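Local coordinates for microcompartments protein (Halothece sp. PCC 7418, PDB 5VGU) that forms hexamers that probably serve as building tiles in the protein shell of the beta-carboxysome, at residues Ser8-Gly13 against Leu73-Ile78; Pro15-Ala20 against Phe43-Arg48; Ala21-Lys26 against Met58-His63; Thr27-Leu32 against Val51-Thr56; Thr31-Ile36 against Glu96-Phe101. One frame throughout, in Å; residues are numbered along the deposited sequence.

Contact 1. Residues Ser8-Gly13 against Leu73-Ile78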
# COMPACT_ATOMS: atom_id res chain seq x y z
N SER A 8 -21.65 5.29 -4.03
CA SER A 8 -20.25 5.24 -3.66
C SER A 8 -19.64 6.61 -3.89
O SER A 8 -19.85 7.22 -4.95
CB SER A 8 -19.49 4.17 -4.48
OG SER A 8 -18.12 4.12 -4.08
N LEU A 9 -18.87 7.06 -2.92
CA LEU A 9 -18.24 8.37 -2.94
C LEU A 9 -16.81 8.22 -2.42
O LEU A 9 -16.58 7.52 -1.43
CB LEU A 9 -19.06 9.35 -2.08
CG LEU A 9 -18.55 10.78 -1.92
CD1 LEU A 9 -19.73 11.70 -1.72
CD2 LEU A 9 -17.59 10.88 -0.74
N GLU A 10 -15.88 8.91 -3.07
CA GLU A 10 -14.46 8.78 -2.74
C GLU A 10 -13.85 10.17 -2.60
O GLU A 10 -14.05 11.03 -3.46
CB GLU A 10 -13.75 7.96 -3.85
CG GLU A 10 -12.30 7.63 -3.63
CD GLU A 10 -11.78 6.64 -4.67
OE1 GLU A 10 -12.44 5.60 -4.86
OE2 GLU A 10 -10.72 6.92 -5.26
N THR A 11 -13.13 10.38 -1.49
CA THR A 11 -12.50 11.67 -1.19
C THR A 11 -10.98 11.53 -1.11
O THR A 11 -10.44 10.45 -0.86
CB THR A 11 -12.99 12.26 0.14
OG1 THR A 11 -12.62 11.40 1.23
CG2 THR A 11 -14.51 12.43 0.15
N LYS A 12 -10.31 12.65 -1.28
CA LYS A 12 -8.92 12.78 -0.87
C LYS A 12 -8.91 13.11 0.62
O LYS A 12 -9.44 14.15 1.03
CB LYS A 12 -8.21 13.86 -1.68
CG LYS A 12 -6.69 13.93 -1.46
CD LYS A 12 -5.98 12.74 -2.09
CE LYS A 12 -4.51 13.03 -2.30
NZ LYS A 12 -3.89 12.05 -3.23
N GLY A 13 -8.34 12.21 1.42
CA GLY A 13 -8.28 12.39 2.87
C GLY A 13 -9.45 11.74 3.58
O GLY A 13 -10.56 11.66 3.06
N LEU A 73 -13.46 16.10 -3.14
CA LEU A 73 -14.32 15.07 -3.69
C LEU A 73 -13.70 14.60 -5.00
O LEU A 73 -13.55 15.39 -5.94
CB LEU A 73 -15.73 15.63 -3.92
CG LEU A 73 -16.68 14.69 -4.66
CD1 LEU A 73 -16.99 13.48 -3.80
CD2 LEU A 73 -17.94 15.44 -5.08
N GLU A 74 -13.32 13.32 -5.07
CA GLU A 74 -12.67 12.82 -6.28
C GLU A 74 -13.64 12.19 -7.27
O GLU A 74 -13.50 12.39 -8.48
CB GLU A 74 -11.59 11.79 -5.91
CG GLU A 74 -10.52 12.34 -4.99
CD GLU A 74 -9.52 13.21 -5.74
OE1 GLU A 74 -9.73 13.51 -6.94
OE2 GLU A 74 -8.52 13.61 -5.13
N THR A 75 -14.61 11.40 -6.80
CA THR A 75 -15.41 10.60 -7.72
C THR A 75 -16.58 10.01 -6.94
O THR A 75 -16.49 9.80 -5.73
CB THR A 75 -14.55 9.50 -8.39
OG1 THR A 75 -15.34 8.68 -9.28
CG2 THR A 75 -13.85 8.62 -7.33
N TRP A 76 -17.70 9.80 -7.64
CA TRP A 76 -18.87 9.21 -7.01
C TRP A 76 -19.77 8.61 -8.09
O TRP A 76 -19.67 8.95 -9.28
CB TRP A 76 -19.65 10.23 -6.16
CG TRP A 76 -20.29 11.34 -6.96
CD1 TRP A 76 -19.73 12.55 -7.27
CD2 TRP A 76 -21.61 11.35 -7.52
NE1 TRP A 76 -20.63 13.31 -8.00
CE2 TRP A 76 -21.78 12.59 -8.16
CE3 TRP A 76 -22.66 10.43 -7.54
CZ2 TRP A 76 -22.95 12.93 -8.83
CZ3 TRP A 76 -23.83 10.77 -8.20
CH2 TRP A 76 -23.96 12.01 -8.83
N VAL A 77 -20.65 7.71 -7.67
CA VAL A 77 -21.60 7.09 -8.58
C VAL A 77 -22.79 6.59 -7.78
O VAL A 77 -22.68 6.27 -6.59
CB VAL A 77 -20.95 5.96 -9.42
CG1 VAL A 77 -20.80 4.68 -8.61
CG2 VAL A 77 -21.78 5.70 -10.67
N ILE A 78 -23.93 6.49 -8.45
CA ILE A 78 -25.08 5.74 -7.96
C ILE A 78 -25.40 4.65 -8.97
O ILE A 78 -25.50 4.92 -10.17
CB ILE A 78 -26.31 6.66 -7.74
CG1 ILE A 78 -25.99 7.69 -6.66
CG2 ILE A 78 -27.54 5.79 -7.41
CD1 ILE A 78 -27.05 8.78 -6.49
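With Glu10 CG anti to the backbone N (chi1 -175°) and the chain extended beyond it, the glutamate runs alongside Thr75. The threonine's chi1 of 179° places OG1 anti to its own N and lays CG2 against the glutamate, Thr75 CG2 lying 3.5 Å from Glu10 CB. Threonine thus supplies a methyl for the glutamate stem and a hydroxyl for Tyr69 O of a neighbouring subunit. The Glu10 carboxylate forms a salt bridge with Arg42 and hydrogen bonds with Thr44 and the backbone N of Phe14 of that same subunit. An alanine here would remove the carboxylate and would probably cost Arg42 its salt bridge to this residue and weaken the tie to the neighbouring subunit. On the other face, Leu9 and Leu73 cross at about a right angle, Leu9 CG lying 3.6 Å from Leu73 CD1. Between the strands, Ser8 N donates to Val77 O and Val77 N to Ser8 O, each at 2.9 Å. Glu10 N donates to Thr75 O, whereas Glu10 O takes Glu74 N at 2.9 Å and Thr75 N only weakly at 3.4 Å. Two residues thus face one, a classic beta bulge in the antiparallel pairing of strands 5-12 and 72-79 of the BMC fold.

Contact 2. Residues Pro15-Ala20 against Phe43-Arg48; sequences PGVLAA and FTIIIR
Pro15 and Gly16 belong to the first turn of helix 14-27, and Val17 is the first residue of segment 15-20 to meet the strand. Its two methyls divide the work. Val17 CG1 rests 4.0 Å from Phe43 CB, the two side chains crossing at about a right angle; the phenyl ring leads off from there to meet Phe14 edge-to-face. Val17 CG2 reaches the backbone, 3.6 Å from Phe43 O, and touches Ile45 tip to tip, with Val17 CG2 also 3.6 Å from Ile45 CG2. The helix runs nearly along the strand, the segment axes 15° apart and 8.5 Å from each other at closest approach, so that helix 14-27 lies along one face of the antiparallel sheet of the BMC domain. Leu18 and Ala19 turn elsewhere and pack on Val86 and Val77 of a neighbouring subunit. One turn on from Gly16, whose O accepts the N-H of Ala20, the Ala20 CB lies 4.0 Å from Ile45 CD1. Ile45 has CG1 in the crowded position between N and carbonyl carbon (chi1 48°), and its CD1 lies 3.8 Å from Val17 O. The small alanine suits a place where Gly61 O of helix 51-65 also packs on Ala20 CB.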
# COMPACT_ATOMS: atom_id res chain seq x y z
N PRO A 15 -10.82 12.76 6.65
CA PRO A 15 -11.83 13.68 7.20
C PRO A 15 -12.97 13.97 6.24
O PRO A 15 -14.14 14.01 6.65
CB PRO A 15 -10.98 14.93 7.55
CG PRO A 15 -9.62 14.35 7.90
CD PRO A 15 -9.45 13.26 6.85
N GLY A 16 -12.68 14.12 4.94
CA GLY A 16 -13.75 14.35 3.98
C GLY A 16 -14.74 13.20 3.92
O GLY A 16 -15.94 13.42 3.76
N VAL A 17 -14.25 11.96 4.00
CA VAL A 17 -15.15 10.81 3.91
C VAL A 17 -15.96 10.66 5.19
O VAL A 17 -17.12 10.22 5.16
CB VAL A 17 -14.32 9.55 3.55
CG1 VAL A 17 -14.06 8.63 4.76
CG2 VAL A 17 -14.96 8.80 2.41
N LEU A 18 -15.37 11.05 6.33
CA LEU A 18 -16.12 11.07 7.59
C LEU A 18 -17.27 12.07 7.51
O LEU A 18 -18.41 11.76 7.86
CB LEU A 18 -15.16 11.40 8.74
CG LEU A 18 -15.73 11.70 10.13
CD1 LEU A 18 -16.56 10.52 10.63
CD2 LEU A 18 -14.63 12.01 11.15
N ALA A 19 -16.98 13.28 7.01
CA ALA A 19 -18.02 14.29 6.84
C ALA A 19 -19.12 13.82 5.89
O ALA A 19 -20.31 14.00 6.17
CB ALA A 19 -17.39 15.58 6.32
N ALA A 20 -18.73 13.23 4.75
CA ALA A 20 -19.73 12.79 3.78
C ALA A 20 -20.59 11.66 4.34
O ALA A 20 -21.81 11.65 4.14
CB ALA A 20 -19.05 12.34 2.47
N PHE A 43 -10.16 7.60 0.12
CA PHE A 43 -11.04 6.75 0.91
C PHE A 43 -12.39 6.70 0.20
O PHE A 43 -12.89 7.72 -0.27
CB PHE A 43 -11.21 7.28 2.33
CG PHE A 43 -9.95 7.22 3.15
CD1 PHE A 43 -9.00 8.22 3.06
CD2 PHE A 43 -9.72 6.16 3.99
CE1 PHE A 43 -7.84 8.16 3.80
CE2 PHE A 43 -8.55 6.11 4.76
CZ PHE A 43 -7.62 7.10 4.65
N THR A 44 -12.96 5.50 0.12
CA THR A 44 -14.24 5.25 -0.53
C THR A 44 -15.25 4.84 0.52
O THR A 44 -14.96 3.99 1.36
CB THR A 44 -14.13 4.13 -1.59
OG1 THR A 44 -12.95 4.29 -2.38
CG2 THR A 44 -15.34 4.09 -2.49
N ILE A 45 -16.47 5.38 0.45
CA ILE A 45 -17.55 4.89 1.29
C ILE A 45 -18.68 4.39 0.40
O ILE A 45 -18.84 4.86 -0.73
CB ILE A 45 -18.06 5.94 2.29
CG1 ILE A 45 -18.33 7.30 1.60
CG2 ILE A 45 -17.07 6.08 3.46
CD1 ILE A 45 -18.99 8.32 2.49
N ILE A 46 -19.46 3.45 0.93
CA ILE A 46 -20.52 2.77 0.19
C ILE A 46 -21.79 2.81 1.04
O ILE A 46 -21.79 2.37 2.20
CB ILE A 46 -20.16 1.31 -0.15
CG1 ILE A 46 -18.87 1.27 -1.01
CG2 ILE A 46 -21.29 0.65 -0.90
CD1 ILE A 46 -17.64 1.09 -0.19
N ILE A 47 -22.87 3.28 0.45
CA ILE A 47 -24.16 3.27 1.12
C ILE A 47 -25.12 2.43 0.29
O ILE A 47 -24.95 2.27 -0.92
CB ILE A 47 -24.76 4.68 1.34
CG1 ILE A 47 -24.86 5.45 0.02
CG2 ILE A 47 -23.95 5.46 2.34
CD1 ILE A 47 -25.67 6.73 0.11
N ARG A 48 -26.15 1.90 0.96
CA ARG A 48 -27.23 1.17 0.32
C ARG A 48 -28.57 1.72 0.80
O ARG A 48 -28.70 2.15 1.95
CB ARG A 48 -27.18 -0.32 0.63
CG ARG A 48 -25.87 -1.01 0.21
CD ARG A 48 -25.66 -1.04 -1.32
NE ARG A 48 -26.69 -1.81 -1.99
CZ ARG A 48 -26.70 -3.12 -2.16
NH1 ARG A 48 -25.72 -3.89 -1.71
NH2 ARG A 48 -27.73 -3.69 -2.77

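Contact 3. Residues Ala21-Lys26 against Met58-His63; sequences ADAMVK and MDAGIH
Met24 sets off along the interface at CB and turns into it further out. CG is anti to the carbonyl carbon (chi1 -76°) and lies over the glycine of the opposite helix, with Met24 CG 3.9 Å from Gly61 CA. A CB on Gly61 would collide with that methylene, so glycine is what lets it pass. The chain then continues extended, and Met24 SD sits against the sheet, packed on Ile45 CD1 and Ile47 CG2. At the tip, Met24 CE packs tightly on Met58 CE, at 3.5 Å, and also borders Met58 SD and Leu9 CD1. Met58 has CG anti to its N (chi1 -178°) but bends at the next two torsions, so that the two side chains lie side by side and meet at their terminal methyls; unbranched, flexible methionines suit such a junction between two helices and the sheet. Replacing Met24 with an alanine would delete everything beyond CB and would probably loosen the packing around Met58, Ile45 and Leu9.

The segments run antiparallel at 153° with axes only 7.4 Å apart, a close helix pair layered on one side of the BMC sheet. Small residues permit it: Ala23 CB lies 3.6 Å from Ala60 O and 4.2 Å from Ala60 CB. On the side of helix 14-27 turned from helix 51-65, one turn apart, Lys26 NZ and Asp22 OD2 form a salt bridge of 2.7 Å using the syn lone pair of the carboxylate; Asp22 OD1 accepts from His83 N of a neighbouring subunit, and Lys26 NZ also bonds to Arg81 O there.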
# COMPACT_ATOMS: atom_id res chain seq x y z
N ALA A 21 -19.97 10.69 5.01
CA ALA A 21 -20.72 9.55 5.54
C ALA A 21 -21.77 10.00 6.54
O ALA A 21 -22.91 9.53 6.52
CB ALA A 21 -19.77 8.55 6.21
N ASP A 22 -21.39 10.91 7.44
CA ASP A 22 -22.33 11.38 8.45
C ASP A 22 -23.50 12.13 7.80
O ASP A 22 -24.66 11.93 8.18
CB ASP A 22 -21.60 12.26 9.45
CG ASP A 22 -22.43 12.56 10.67
OD1 ASP A 22 -22.76 11.62 11.44
OD2 ASP A 22 -22.77 13.75 10.82
N ALA A 23 -23.22 12.98 6.81
CA ALA A 23 -24.31 13.69 6.14
C ALA A 23 -25.23 12.72 5.41
O ALA A 23 -26.46 12.89 5.43
CB ALA A 23 -23.74 14.72 5.17
N MET A 24 -24.67 11.69 4.78
CA MET A 24 -25.48 10.75 4.01
C MET A 24 -26.50 10.06 4.89
O MET A 24 -27.70 10.06 4.58
CB MET A 24 -24.57 9.72 3.34
CG MET A 24 -23.83 10.21 2.14
SD MET A 24 -22.57 9.01 1.66
CE MET A 24 -22.30 9.44 -0.05
N VAL A 25 -26.05 9.47 6.00
CA VAL A 25 -26.95 8.67 6.82
C VAL A 25 -27.88 9.55 7.65
O VAL A 25 -28.94 9.09 8.09
CB VAL A 25 -26.20 7.70 7.74
CG1 VAL A 25 -25.46 6.66 6.89
CG2 VAL A 25 -25.24 8.43 8.69
N LYS A 26 -27.54 10.82 7.84
CA LYS A 26 -28.45 11.72 8.52
C LYS A 26 -29.52 12.29 7.60
O LYS A 26 -30.54 12.78 8.11
CB LYS A 26 -27.67 12.86 9.18
CG LYS A 26 -26.99 12.45 10.47
CD LYS A 26 -26.14 13.55 11.00
CE LYS A 26 -25.58 13.18 12.37
NZ LYS A 26 -24.56 14.17 12.78
N MET A 58 -26.66 11.06 -1.30
CA MET A 58 -25.46 11.39 -2.06
C MET A 58 -25.30 12.91 -2.21
O MET A 58 -24.19 13.43 -2.09
CB MET A 58 -25.52 10.72 -3.44
CG MET A 58 -24.30 10.95 -4.32
SD MET A 58 -22.78 10.24 -3.63
CE MET A 58 -23.31 8.55 -3.27
N ASP A 59 -26.38 13.62 -2.49
CA ASP A 59 -26.29 15.08 -2.60
C ASP A 59 -25.79 15.68 -1.30
O ASP A 59 -24.93 16.57 -1.31
CB ASP A 59 -27.64 15.70 -2.99
CG ASP A 59 -28.01 15.44 -4.42
OD1 ASP A 59 -27.11 15.12 -5.24
OD2 ASP A 59 -29.21 15.59 -4.75
N ALA A 60 -26.32 15.23 -0.17
CA ALA A 60 -25.87 15.74 1.12
C ALA A 60 -24.40 15.40 1.36
O ALA A 60 -23.64 16.22 1.90
CB ALA A 60 -26.74 15.18 2.24
N GLY A 61 -23.99 14.18 0.99
CA GLY A 61 -22.59 13.79 1.16
C GLY A 61 -21.64 14.62 0.32
O GLY A 61 -20.57 15.03 0.78
N ILE A 62 -22.01 14.88 -0.93
CA ILE A 62 -21.19 15.71 -1.81
C ILE A 62 -21.01 17.09 -1.20
O ILE A 62 -19.90 17.64 -1.16
CB ILE A 62 -21.83 15.78 -3.21
CG1 ILE A 62 -21.65 14.44 -3.94
CG2 ILE A 62 -21.28 16.95 -4.03
CD1 ILE A 62 -22.49 14.31 -5.16
N HIS A 63 -22.10 17.69 -0.72
CA HIS A 63 -21.99 19.02 -0.13
C HIS A 63 -21.21 19.00 1.18
O HIS A 63 -20.52 19.97 1.49
CB HIS A 63 -23.39 19.60 0.05
CG HIS A 63 -23.98 20.04 -1.26
ND1 HIS A 63 -24.54 19.16 -2.15
CD2 HIS A 63 -24.03 21.26 -1.85
CE1 HIS A 63 -24.94 19.82 -3.23
NE2 HIS A 63 -24.65 21.09 -3.07

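Contact 4. Residues Thr27-Leu32 against Val51-Thr56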
# COMPACT_ATOMS: atom_id res chain seq x y z
N THR A 27 -29.33 12.27 6.28
CA THR A 27 -30.28 12.91 5.38
C THR A 27 -31.12 11.94 4.57
O THR A 27 -32.28 12.24 4.28
CB THR A 27 -29.58 13.86 4.39
OG1 THR A 27 -28.76 13.11 3.49
CG2 THR A 27 -28.74 14.88 5.11
N GLY A 28 -30.58 10.79 4.17
CA GLY A 28 -31.34 9.78 3.46
C GLY A 28 -31.54 8.58 4.36
O GLY A 28 -30.75 8.33 5.28
N ARG A 29 -32.62 7.85 4.11
CA ARG A 29 -32.88 6.57 4.78
C ARG A 29 -31.98 5.52 4.12
O ARG A 29 -32.40 4.69 3.31
CB ARG A 29 -34.36 6.20 4.68
CG ARG A 29 -35.27 7.23 5.33
CD ARG A 29 -36.73 6.78 5.33
NE ARG A 29 -36.94 5.74 6.33
CZ ARG A 29 -38.03 4.98 6.42
NH1 ARG A 29 -39.03 5.14 5.56
NH2 ARG A 29 -38.12 4.07 7.38
N VAL A 30 -30.69 5.61 4.45
CA VAL A 30 -29.67 4.77 3.85
C VAL A 30 -28.80 4.19 4.96
O VAL A 30 -28.75 4.70 6.08
CB VAL A 30 -28.80 5.54 2.84
CG1 VAL A 30 -29.67 6.12 1.74
CG2 VAL A 30 -27.99 6.66 3.51
N THR A 31 -28.10 3.11 4.61
CA THR A 31 -27.17 2.43 5.49
C THR A 31 -25.76 2.55 4.90
O THR A 31 -25.54 2.20 3.74
CB THR A 31 -27.52 0.95 5.64
OG1 THR A 31 -28.86 0.79 6.13
CG2 THR A 31 -26.56 0.26 6.58
N LEU A 32 -24.83 3.03 5.72
CA LEU A 32 -23.42 2.97 5.39
C LEU A 32 -22.96 1.55 5.65
O LEU A 32 -23.08 1.07 6.78
CB LEU A 32 -22.64 3.97 6.23
CG LEU A 32 -21.12 3.95 6.08
CD1 LEU A 32 -20.69 4.46 4.72
CD2 LEU A 32 -20.53 4.80 7.25
N VAL A 51 -33.39 3.76 -4.17
CA VAL A 51 -32.72 4.67 -5.10
C VAL A 51 -32.99 6.14 -4.78
O VAL A 51 -32.07 6.97 -4.80
CB VAL A 51 -33.08 4.32 -6.56
CG1 VAL A 51 -34.41 4.84 -6.98
CG2 VAL A 51 -32.07 4.98 -7.47
N SER A 52 -34.24 6.50 -4.46
CA SER A 52 -34.52 7.91 -4.17
C SER A 52 -33.81 8.36 -2.89
O SER A 52 -33.34 9.50 -2.80
CB SER A 52 -36.03 8.15 -4.08
OG SER A 52 -36.59 7.44 -2.99
N GLU A 53 -33.70 7.48 -1.89
CA GLU A 53 -33.00 7.83 -0.67
C GLU A 53 -31.49 7.92 -0.89
O GLU A 53 -30.83 8.79 -0.34
CB GLU A 53 -33.35 6.83 0.43
CG GLU A 53 -34.84 6.79 0.77
CD GLU A 53 -35.31 8.03 1.49
OE1 GLU A 53 -34.47 8.77 2.05
OE2 GLU A 53 -36.54 8.25 1.52
N VAL A 54 -30.94 7.04 -1.74
CA VAL A 54 -29.52 7.14 -2.07
C VAL A 54 -29.22 8.44 -2.81
O VAL A 54 -28.18 9.07 -2.59
CB VAL A 54 -29.07 5.90 -2.86
CG1 VAL A 54 -27.65 6.08 -3.43
CG2 VAL A 54 -29.15 4.68 -1.98
N LYS A 55 -30.13 8.88 -3.69
CA LYS A 55 -29.92 10.15 -4.37
C LYS A 55 -29.85 11.30 -3.38
O LYS A 55 -28.95 12.15 -3.44
CB LYS A 55 -31.02 10.40 -5.40
CG LYS A 55 -30.91 9.54 -6.64
CD LYS A 55 -32.16 9.70 -7.54
CE LYS A 55 -32.30 11.12 -8.08
NZ LYS A 55 -33.54 11.28 -8.89
N THR A 56 -30.80 11.35 -2.45
CA THR A 56 -30.83 12.41 -1.46
C THR A 56 -29.60 12.37 -0.57
O THR A 56 -29.00 13.41 -0.27
CB THR A 56 -32.10 12.29 -0.61
OG1 THR A 56 -33.23 12.42 -1.47
CG2 THR A 56 -32.14 13.33 0.47
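The link that carries this contact is Arg29 N to Glu53 OE1, 2.9 Å long and almost straight at 176°, although the amide meets the oxygen from above the carboxylate plane. Glu53 points at the turn, with CG anti to the carbonyl carbon and the chain bent at chi2 (-71°), which swings the carboxylate over the chain just past helix 14-27. There Glu53 OE1 also lies 3.6 Å from Gly28 CA, and Arg29 CB and CG run alongside the acid. Beneath this polar layer Val30 points at the helix, its CG1 3.6 Å from Glu53 O and 4.0 Å from Val54 CG2, a compact apolar residue that fits against the helix backbone and Val54.

Several features set these groups in place. Gly28, the first residue to leave helical geometry, passes so close to the helix that a side chain would run into Glu53 O. Arg29 is the centre of an inverse gamma turn, closed by a weak bond from Val30 N to Gly28 O, 2.8 Å long. At the outer side Thr56 CG2 lies 4.0 Å from Thr27 O; Thr56 OG1 bonds to Ser52 O one turn back in its own helix, and Thr27 OG1 returns to Ala23 O.

Guanidinium and carboxylate are not paired: Arg29 NE stays 5.4 Å from Glu53 OE2 and their planes are 79° apart. The chemistry is therefore that of an acid holding a main-chain N-H, in which the arginine stem flanks the carboxylate and its opposite charge probably adds a mild, longer-range attraction.

Contact 5. Residues Thr31-Ile36 against Glu96-Phe101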
# COMPACT_ATOMS: atom_id res chain seq x y z
N THR A 31 -28.10 3.11 4.61
CA THR A 31 -27.17 2.43 5.49
C THR A 31 -25.76 2.55 4.90
O THR A 31 -25.54 2.20 3.74
CB THR A 31 -27.52 0.95 5.64
OG1 THR A 31 -28.86 0.79 6.13
CG2 THR A 31 -26.56 0.26 6.58
N LEU A 32 -24.83 3.03 5.72
CA LEU A 32 -23.42 2.97 5.39
C LEU A 32 -22.96 1.55 5.65
O LEU A 32 -23.08 1.07 6.78
CB LEU A 32 -22.64 3.97 6.23
CG LEU A 32 -21.12 3.95 6.08
CD1 LEU A 32 -20.69 4.46 4.72
CD2 LEU A 32 -20.53 4.80 7.25
N VAL A 33 -22.51 0.85 4.61
CA VAL A 33 -22.16 -0.56 4.76
C VAL A 33 -20.66 -0.82 4.86
O VAL A 33 -20.25 -1.87 5.39
CB VAL A 33 -22.78 -1.41 3.62
CG1 VAL A 33 -24.28 -1.22 3.58
CG2 VAL A 33 -22.18 -1.10 2.27
N GLY A 34 -19.82 0.10 4.40
CA GLY A 34 -18.38 -0.15 4.44
C GLY A 34 -17.60 1.02 3.86
O GLY A 34 -18.17 1.99 3.35
N TYR A 35 -16.28 0.92 4.00
CA TYR A 35 -15.36 1.87 3.40
C TYR A 35 -14.13 1.13 2.91
O TYR A 35 -13.84 -0.00 3.34
CB TYR A 35 -14.97 2.99 4.39
CG TYR A 35 -13.82 2.67 5.34
CD1 TYR A 35 -14.00 1.77 6.39
CD2 TYR A 35 -12.57 3.30 5.22
CE1 TYR A 35 -12.97 1.49 7.28
CE2 TYR A 35 -11.53 3.02 6.11
CZ TYR A 35 -11.74 2.11 7.12
OH TYR A 35 -10.72 1.81 8.02
N ILE A 36 -13.39 1.78 2.02
CA ILE A 36 -12.18 1.24 1.41
C ILE A 36 -11.06 2.26 1.55
O ILE A 36 -11.25 3.44 1.22
CB ILE A 36 -12.36 0.93 -0.10
CG1 ILE A 36 -13.64 0.14 -0.38
CG2 ILE A 36 -11.13 0.18 -0.64
CD1 ILE A 36 -13.91 -0.04 -1.89
N GLU A 96 -23.57 -8.10 8.71
CA GLU A 96 -24.21 -8.23 10.02
C GLU A 96 -23.86 -7.07 10.95
O GLU A 96 -24.66 -6.73 11.83
CB GLU A 96 -23.83 -9.58 10.63
CG GLU A 96 -22.35 -9.72 11.02
CD GLU A 96 -21.91 -11.17 11.25
OE1 GLU A 96 -21.88 -11.61 12.42
OE2 GLU A 96 -21.60 -11.86 10.27
N ASN A 97 -22.72 -6.41 10.73
CA ASN A 97 -22.33 -5.26 11.56
C ASN A 97 -23.30 -4.09 11.41
O ASN A 97 -23.43 -3.27 12.33
CB ASN A 97 -20.91 -4.86 11.18
CG ASN A 97 -20.30 -3.84 12.12
OD1 ASN A 97 -20.51 -3.89 13.32
ND2 ASN A 97 -19.53 -2.91 11.55
N VAL A 98 -23.98 -3.95 10.26
CA VAL A 98 -24.84 -2.80 10.01
C VAL A 98 -26.31 -3.18 9.88
O VAL A 98 -27.14 -2.34 9.55
CB VAL A 98 -24.36 -2.00 8.78
CG1 VAL A 98 -22.94 -1.48 8.99
CG2 VAL A 98 -24.43 -2.84 7.51
N GLU A 99 -26.66 -4.43 10.21
CA GLU A 99 -28.04 -4.88 10.03
C GLU A 99 -29.03 -3.99 10.78
O GLU A 99 -30.10 -3.65 10.25
CB GLU A 99 -28.15 -6.34 10.48
CG GLU A 99 -29.55 -6.93 10.40
CD GLU A 99 -29.60 -8.36 10.91
OE1 GLU A 99 -28.54 -9.04 10.89
OE2 GLU A 99 -30.68 -8.79 11.37
N ARG A 100 -28.72 -3.60 12.02
CA ARG A 100 -29.68 -2.84 12.80
C ARG A 100 -29.96 -1.47 12.17
O ARG A 100 -31.04 -0.92 12.36
CB ARG A 100 -29.18 -2.67 14.24
CG ARG A 100 -27.95 -1.81 14.43
CD ARG A 100 -27.44 -1.98 15.85
NE ARG A 100 -26.32 -1.12 16.19
CZ ARG A 100 -25.05 -1.39 15.91
NH1 ARG A 100 -24.71 -2.50 15.25
NH2 ARG A 100 -24.10 -0.54 16.28
N PHE A 101 -29.02 -0.94 11.38
CA PHE A 101 -29.31 0.32 10.70
C PHE A 101 -30.14 0.10 9.44
O PHE A 101 -30.94 0.96 9.06
CB PHE A 101 -28.01 1.03 10.34
CG PHE A 101 -27.11 1.21 11.52
CD1 PHE A 101 -27.44 2.08 12.54
CD2 PHE A 101 -25.94 0.45 11.63
CE1 PHE A 101 -26.61 2.22 13.64
CE2 PHE A 101 -25.12 0.59 12.72
CZ PHE A 101 -25.46 1.47 13.73
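The Phe101 ring carries Arg100 CG on one face, 4.0 Å above the plane and over its centre, while Phe101 CZ lies against one face of the Arg100 guanidinium, offset toward the rim. This flat pair faces the subunit boundary, where Arg100 forms a salt bridge with Glu84 of a neighbouring subunit and Phe101 packs on that subunit's Asn85. Nearer the backbone Phe101 turns to the strand, its CB 4.1 Å from Thr31 CG2. Thr31 CG2, anti to the backbone N (OG1 chi1 -57°), also meets Val98 CB at 3.8 Å, the two side chains crossing obliquely, so the threonine's methyl packs on both Val98 and Phe101. Val98 CG1 reaches the strand backbone 3.4 Å from Leu32 O, and Val98 CG2, in the crowded position between N and carbonyl carbon, lies 4.3 Å from Val33 CG1. Val98 is the N-cap residue of helix 99-104, and Val98 O accepts the N-H of Phe101 to close the first turn. No hydrogen bond joins the two segments; Val33 O is instead taken by Asn95. This is apolar docking of the last modelled helix, 99-104, on strand 30-39, one of the two outermost strands of the BMC sheet within this chain.

Overall arrangement
From the N terminus, strand 5-12 waits for strand 72-79, so contact 1 closes a wide loop that encloses contacts 2, 3 and 4. Helix 14-27 comes next: its first part is tied to strand 42-49 by contact 2 and its later part to helix 51-65 by contact 3, and these two cross along the chain. Contact 4, joining the turn after helix 14-27 and Val30 to helix 51-65, lies within the loop of contact 3 but crosses contact 2. Contact 5 leaves strand 30-39 for the last modelled helix, 99-104, and crosses contacts 1, 2 and 3. Together they bind sheet, helix pair and last helix, and all five touch one and the same neighbouring subunit.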